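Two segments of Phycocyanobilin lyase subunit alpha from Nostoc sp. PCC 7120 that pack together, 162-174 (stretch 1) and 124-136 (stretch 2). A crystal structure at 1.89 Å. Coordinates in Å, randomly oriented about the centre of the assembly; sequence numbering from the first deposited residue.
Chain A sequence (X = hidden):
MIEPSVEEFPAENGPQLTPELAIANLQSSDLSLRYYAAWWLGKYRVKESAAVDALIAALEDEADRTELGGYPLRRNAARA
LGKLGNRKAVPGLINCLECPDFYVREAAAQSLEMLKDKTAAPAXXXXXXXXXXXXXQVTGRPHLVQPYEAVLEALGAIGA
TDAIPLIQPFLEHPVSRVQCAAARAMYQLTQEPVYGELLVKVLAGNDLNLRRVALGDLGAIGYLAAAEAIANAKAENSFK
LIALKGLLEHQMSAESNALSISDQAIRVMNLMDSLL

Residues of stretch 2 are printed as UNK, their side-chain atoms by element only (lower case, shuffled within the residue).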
# COMPACT_ATOMS: atom_id res chain seq x y z
N ASP A 162 -1.53 32.76 -25.86
CA ASP A 162 -0.43 33.67 -26.19
C ASP A 162 0.93 33.06 -26.01
O ASP A 162 1.83 33.51 -26.61
CB ASP A 162 -0.40 34.86 -25.27
CG ASP A 162 -1.52 35.81 -25.51
OD1 ASP A 162 -2.08 35.84 -26.63
OD2 ASP A 162 -1.83 36.55 -24.54
N ALA A 163 1.05 31.99 -25.24
CA ALA A 163 2.34 31.40 -24.98
C ALA A 163 2.77 30.41 -26.00
O ALA A 163 3.89 29.88 -25.92
CB ALA A 163 2.33 30.74 -23.57
N ILE A 164 1.89 30.04 -26.93
CA ILE A 164 2.23 29.04 -27.95
C ILE A 164 3.60 29.18 -28.56
O ILE A 164 4.31 28.23 -28.60
CB ILE A 164 1.15 28.97 -29.07
CG1 ILE A 164 -0.09 28.28 -28.50
CG2 ILE A 164 1.67 28.23 -30.31
CD1 ILE A 164 -1.38 28.49 -29.31
N PRO A 165 3.98 30.37 -29.07
CA PRO A 165 5.29 30.48 -29.74
C PRO A 165 6.46 30.28 -28.76
O PRO A 165 7.55 29.92 -29.17
CB PRO A 165 5.34 31.92 -30.20
CG PRO A 165 4.02 32.50 -30.00
CD PRO A 165 3.22 31.62 -29.10
N LEU A 166 6.23 30.50 -27.44
CA LEU A 166 7.25 30.23 -26.43
C LEU A 166 7.31 28.75 -26.06
O LEU A 166 8.36 28.23 -25.77
CB LEU A 166 6.98 31.04 -25.20
CG LEU A 166 6.75 32.52 -25.37
CD1 LEU A 166 6.46 33.09 -23.97
CD2 LEU A 166 7.93 33.24 -25.98
N ILE A 167 6.18 28.08 -26.18
CA ILE A 167 6.06 26.71 -25.86
C ILE A 167 6.55 25.81 -26.97
O ILE A 167 7.28 24.83 -26.71
CB ILE A 167 4.59 26.36 -25.53
CG1 ILE A 167 4.18 27.05 -24.24
CG2 ILE A 167 4.41 24.86 -25.42
CD1 ILE A 167 2.71 26.99 -24.00
N GLN A 168 6.19 26.12 -28.21
CA GLN A 168 6.49 25.25 -29.35
C GLN A 168 7.94 24.80 -29.50
O GLN A 168 8.17 23.64 -29.66
CB GLN A 168 6.04 25.94 -30.63
CG GLN A 168 6.17 25.04 -31.84
CD GLN A 168 5.27 25.51 -33.03
OE1 GLN A 168 4.55 26.51 -32.93
NE2 GLN A 168 5.23 24.72 -34.08
N PRO A 169 8.94 25.69 -29.25
CA PRO A 169 10.33 25.29 -29.27
C PRO A 169 10.72 24.18 -28.29
O PRO A 169 11.63 23.35 -28.53
CB PRO A 169 11.02 26.60 -28.95
CG PRO A 169 10.14 27.61 -29.46
CD PRO A 169 8.79 27.11 -29.07
N PHE A 170 10.01 24.08 -27.16
CA PHE A 170 10.30 23.03 -26.20
C PHE A 170 9.98 21.66 -26.68
O PHE A 170 10.41 20.66 -26.08
CB PHE A 170 9.62 23.31 -24.83
CG PHE A 170 10.29 24.46 -24.06
CD1 PHE A 170 10.01 25.75 -24.39
CD2 PHE A 170 11.27 24.20 -23.14
CE1 PHE A 170 10.64 26.80 -23.73
CE2 PHE A 170 11.92 25.24 -22.45
CZ PHE A 170 11.59 26.52 -22.74
N LEU A 171 9.27 21.55 -27.82
CA LEU A 171 9.14 20.21 -28.35
C LEU A 171 10.49 19.58 -28.73
O LEU A 171 10.53 18.35 -28.91
CB LEU A 171 8.23 20.18 -29.58
CG LEU A 171 6.76 20.50 -29.38
CD1 LEU A 171 6.12 21.03 -30.68
CD2 LEU A 171 5.98 19.28 -28.85
N GLU A 172 11.52 20.42 -28.96
CA GLU A 172 12.92 19.95 -29.27
C GLU A 172 13.88 20.06 -28.11
O GLU A 172 15.07 19.88 -28.26
CB GLU A 172 13.48 20.71 -30.55
CG GLU A 172 12.50 20.44 -31.71
CD GLU A 172 12.95 20.92 -33.10
OE1 GLU A 172 13.77 21.87 -33.13
OE2 GLU A 172 12.45 20.38 -34.16
N HIS A 173 13.35 20.27 -26.91
CA HIS A 173 14.22 20.24 -25.74
C HIS A 173 14.89 18.86 -25.64
O HIS A 173 14.28 17.85 -25.93
CB HIS A 173 13.40 20.55 -24.46
CG HIS A 173 14.27 20.88 -23.28
ND1 HIS A 173 14.88 19.91 -22.55
CD2 HIS A 173 14.65 22.05 -22.77
CE1 HIS A 173 15.64 20.47 -21.62
NE2 HIS A 173 15.50 21.77 -21.73
N PRO A 174 16.15 18.80 -25.19
CA PRO A 174 16.86 17.52 -25.07
C PRO A 174 16.26 16.52 -24.06
O PRO A 174 16.45 15.36 -24.21
CB PRO A 174 18.22 17.92 -24.50
CG PRO A 174 18.37 19.39 -24.66
CD PRO A 174 17.04 19.97 -24.97
N UNK A 124 4.05 32.37 -15.06
CA UNK A 124 4.51 31.12 -15.73
C UNK A 124 5.30 31.44 -16.94
O UNK A 124 6.33 30.84 -17.15
c UNK A 124 1.28 29.14 -15.15
c UNK A 124 3.36 30.23 -16.09
c UNK A 124 2.66 29.69 -14.83
c UNK A 124 3.51 28.62 -14.16
N UNK A 125 4.82 32.41 -17.72
CA UNK A 125 5.56 32.83 -18.95
C UNK A 125 6.96 33.35 -18.69
O UNK A 125 7.92 33.01 -19.37
c UNK A 125 4.72 33.80 -19.75
c UNK A 125 5.53 34.54 -20.82
c UNK A 125 3.61 33.01 -20.45
c UNK A 125 2.57 33.91 -21.12
N UNK A 126 7.12 34.06 -17.61
CA UNK A 126 8.41 34.57 -17.23
C UNK A 126 9.41 33.45 -16.95
O UNK A 126 10.60 33.57 -17.24
c UNK A 126 8.08 37.82 -14.26
c UNK A 126 9.39 35.93 -15.27
c UNK A 126 8.16 35.45 -16.00
c UNK A 126 9.32 37.43 -15.01
n UNK A 126 8.46 38.83 -13.20
N UNK A 127 8.97 32.31 -16.44
CA UNK A 127 9.92 31.22 -16.20
C UNK A 127 10.40 30.55 -17.48
O UNK A 127 11.34 29.79 -17.46
c UNK A 127 10.15 31.28 -13.12
c UNK A 127 9.30 30.21 -15.23
c UNK A 127 8.96 30.68 -13.84
c UNK A 127 8.49 29.54 -13.00
N UNK A 128 9.79 30.86 -18.60
CA UNK A 128 10.33 30.41 -19.86
C UNK A 128 11.29 31.44 -20.52
O UNK A 128 11.66 31.29 -21.67
c UNK A 128 7.13 28.79 -21.58
c UNK A 128 8.78 27.78 -20.08
c UNK A 128 8.11 29.07 -20.42
c UNK A 128 9.19 30.10 -20.83
N UNK A 129 11.64 32.52 -19.83
CA UNK A 129 12.67 33.51 -20.30
C UNK A 129 13.91 32.85 -20.78
O UNK A 129 14.41 31.93 -20.17
o UNK A 129 11.02 35.83 -19.82
c UNK A 129 13.07 34.55 -19.23
o UNK A 129 12.21 36.53 -18.08
c UNK A 129 12.03 35.72 -19.04
N UNK A 130 14.35 33.23 -21.96
CA UNK A 130 15.52 32.65 -22.59
C UNK A 130 15.22 31.47 -23.46
O UNK A 130 16.12 30.98 -24.10
N UNK A 131 14.00 30.91 -23.38
CA UNK A 131 13.63 29.75 -24.18
C UNK A 131 14.41 28.48 -23.98
O UNK A 131 15.04 28.27 -22.94
N UNK A 132 14.50 27.66 -25.02
CA UNK A 132 15.16 26.35 -24.91
C UNK A 132 16.62 26.48 -24.72
O UNK A 132 17.24 25.73 -23.95
c UNK A 132 15.93 24.30 -26.28
c UNK A 132 14.91 25.46 -26.15
c UNK A 132 13.57 24.88 -26.06
N UNK A 133 17.22 27.47 -25.35
CA UNK A 133 18.68 27.65 -25.22
C UNK A 133 19.06 27.84 -23.78
O UNK A 133 20.09 27.39 -23.40
c UNK A 133 19.14 28.87 -26.02
N UNK A 134 18.23 28.50 -22.98
CA UNK A 134 18.57 28.74 -21.56
C UNK A 134 18.08 27.67 -20.64
O UNK A 134 18.31 27.76 -19.45
c UNK A 134 18.66 31.18 -22.04
o UNK A 134 18.60 32.75 -20.20
n UNK A 134 19.46 33.41 -22.16
c UNK A 134 18.92 32.52 -21.38
c UNK A 134 18.04 30.09 -21.13
N UNK A 135 17.43 26.63 -21.18
CA UNK A 135 16.77 25.61 -20.38
C UNK A 135 17.74 24.49 -20.07
O UNK A 135 17.52 23.32 -20.42
c UNK A 135 15.52 25.11 -21.07
N UNK A 136 18.80 24.85 -19.31
CA UNK A 136 19.92 23.97 -19.07
C UNK A 136 19.88 23.42 -17.65
O UNK A 136 18.99 23.76 -16.79
c UNK A 136 21.54 25.85 -18.36
c UNK A 136 21.31 24.70 -19.31
c UNK A 136 21.44 25.23 -20.74

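Position 124 carries four carbons, forked at the second. They are out of reach of stretch 1. The fork marks Leu124.

Position 125 also has four carbons, but the fork is at the first and one arm is two carbons long. That is isoleucine. Ile125 CD1 lies 4.0 Å from Ala163 CB, and Ile125 CG2 lies 3.6 Å from Leu166 CD1.

Position 126 has four carbons in a row ending in nitrogen. It points away from stretch 1. This is Lys126.

Position 127 has four carbons, forked at the second, out of reach of stretch 1. It is Leu127.

Position 128 has the same four carbons and the same fork, but it points toward stretch 1. It meets Leu166, Ile167 and Phe170. It is Leu128. Leu128 CD1 is 4.3 Å from Ile167 CG1, and Leu128 CD2 is 4.1 Å from Phe170 CZ.

Position 129 has two carbons, the second carrying two oxygens. It makes no contact with stretch 1. It is Asp129, and it closes a type I turn that begins at Lys126.

Position 130 has no side-chain atoms, so it is Gly130. Phi is 91°, and a CB would be jammed against the carbonyl O of Asp129.

Position 131 is also bare. It is Gly131, again with positive phi, which favours glycine. It ends the type II turn from Leu128, and Gly131 C lies 3.7 Å from Phe170 CZ.

Position 132 has one carbon carrying two more. It packs against Pro169, Phe170 and His173. It is Val132. Val132 CG2 sits over one face of the Phe170 ring, 3.8 Å from the centroid, in a CH-pi contact.

Position 133 has a single carbon, pointing away. It is Ala133.

Position 134 has three carbons, the third carrying one oxygen and one nitrogen. It points away too. It is Gln134.

Position 135 has a single carbon directed toward stretch 1, near Phe170 and His173. It is Ala135. Ala135 CB lies 3.9 Å from Phe170 CE2.

Position 136 has one carbon carrying two more and points away. It is Val136.

The contact is mostly apolar and buries 540 Å² over both sides. Phe170 reaches Leu128, Val132 and Ala135. The ring also touches the backbone of Gly131. One hydrogen bond crosses: His173 NE2 donates to Ala135 O at 2.9 Å. The acceptor lies near the plane of the imidazole, and the angle at hydrogen is 153°.

Stretch 2 (124-136) LIKLLDGGVAQAV
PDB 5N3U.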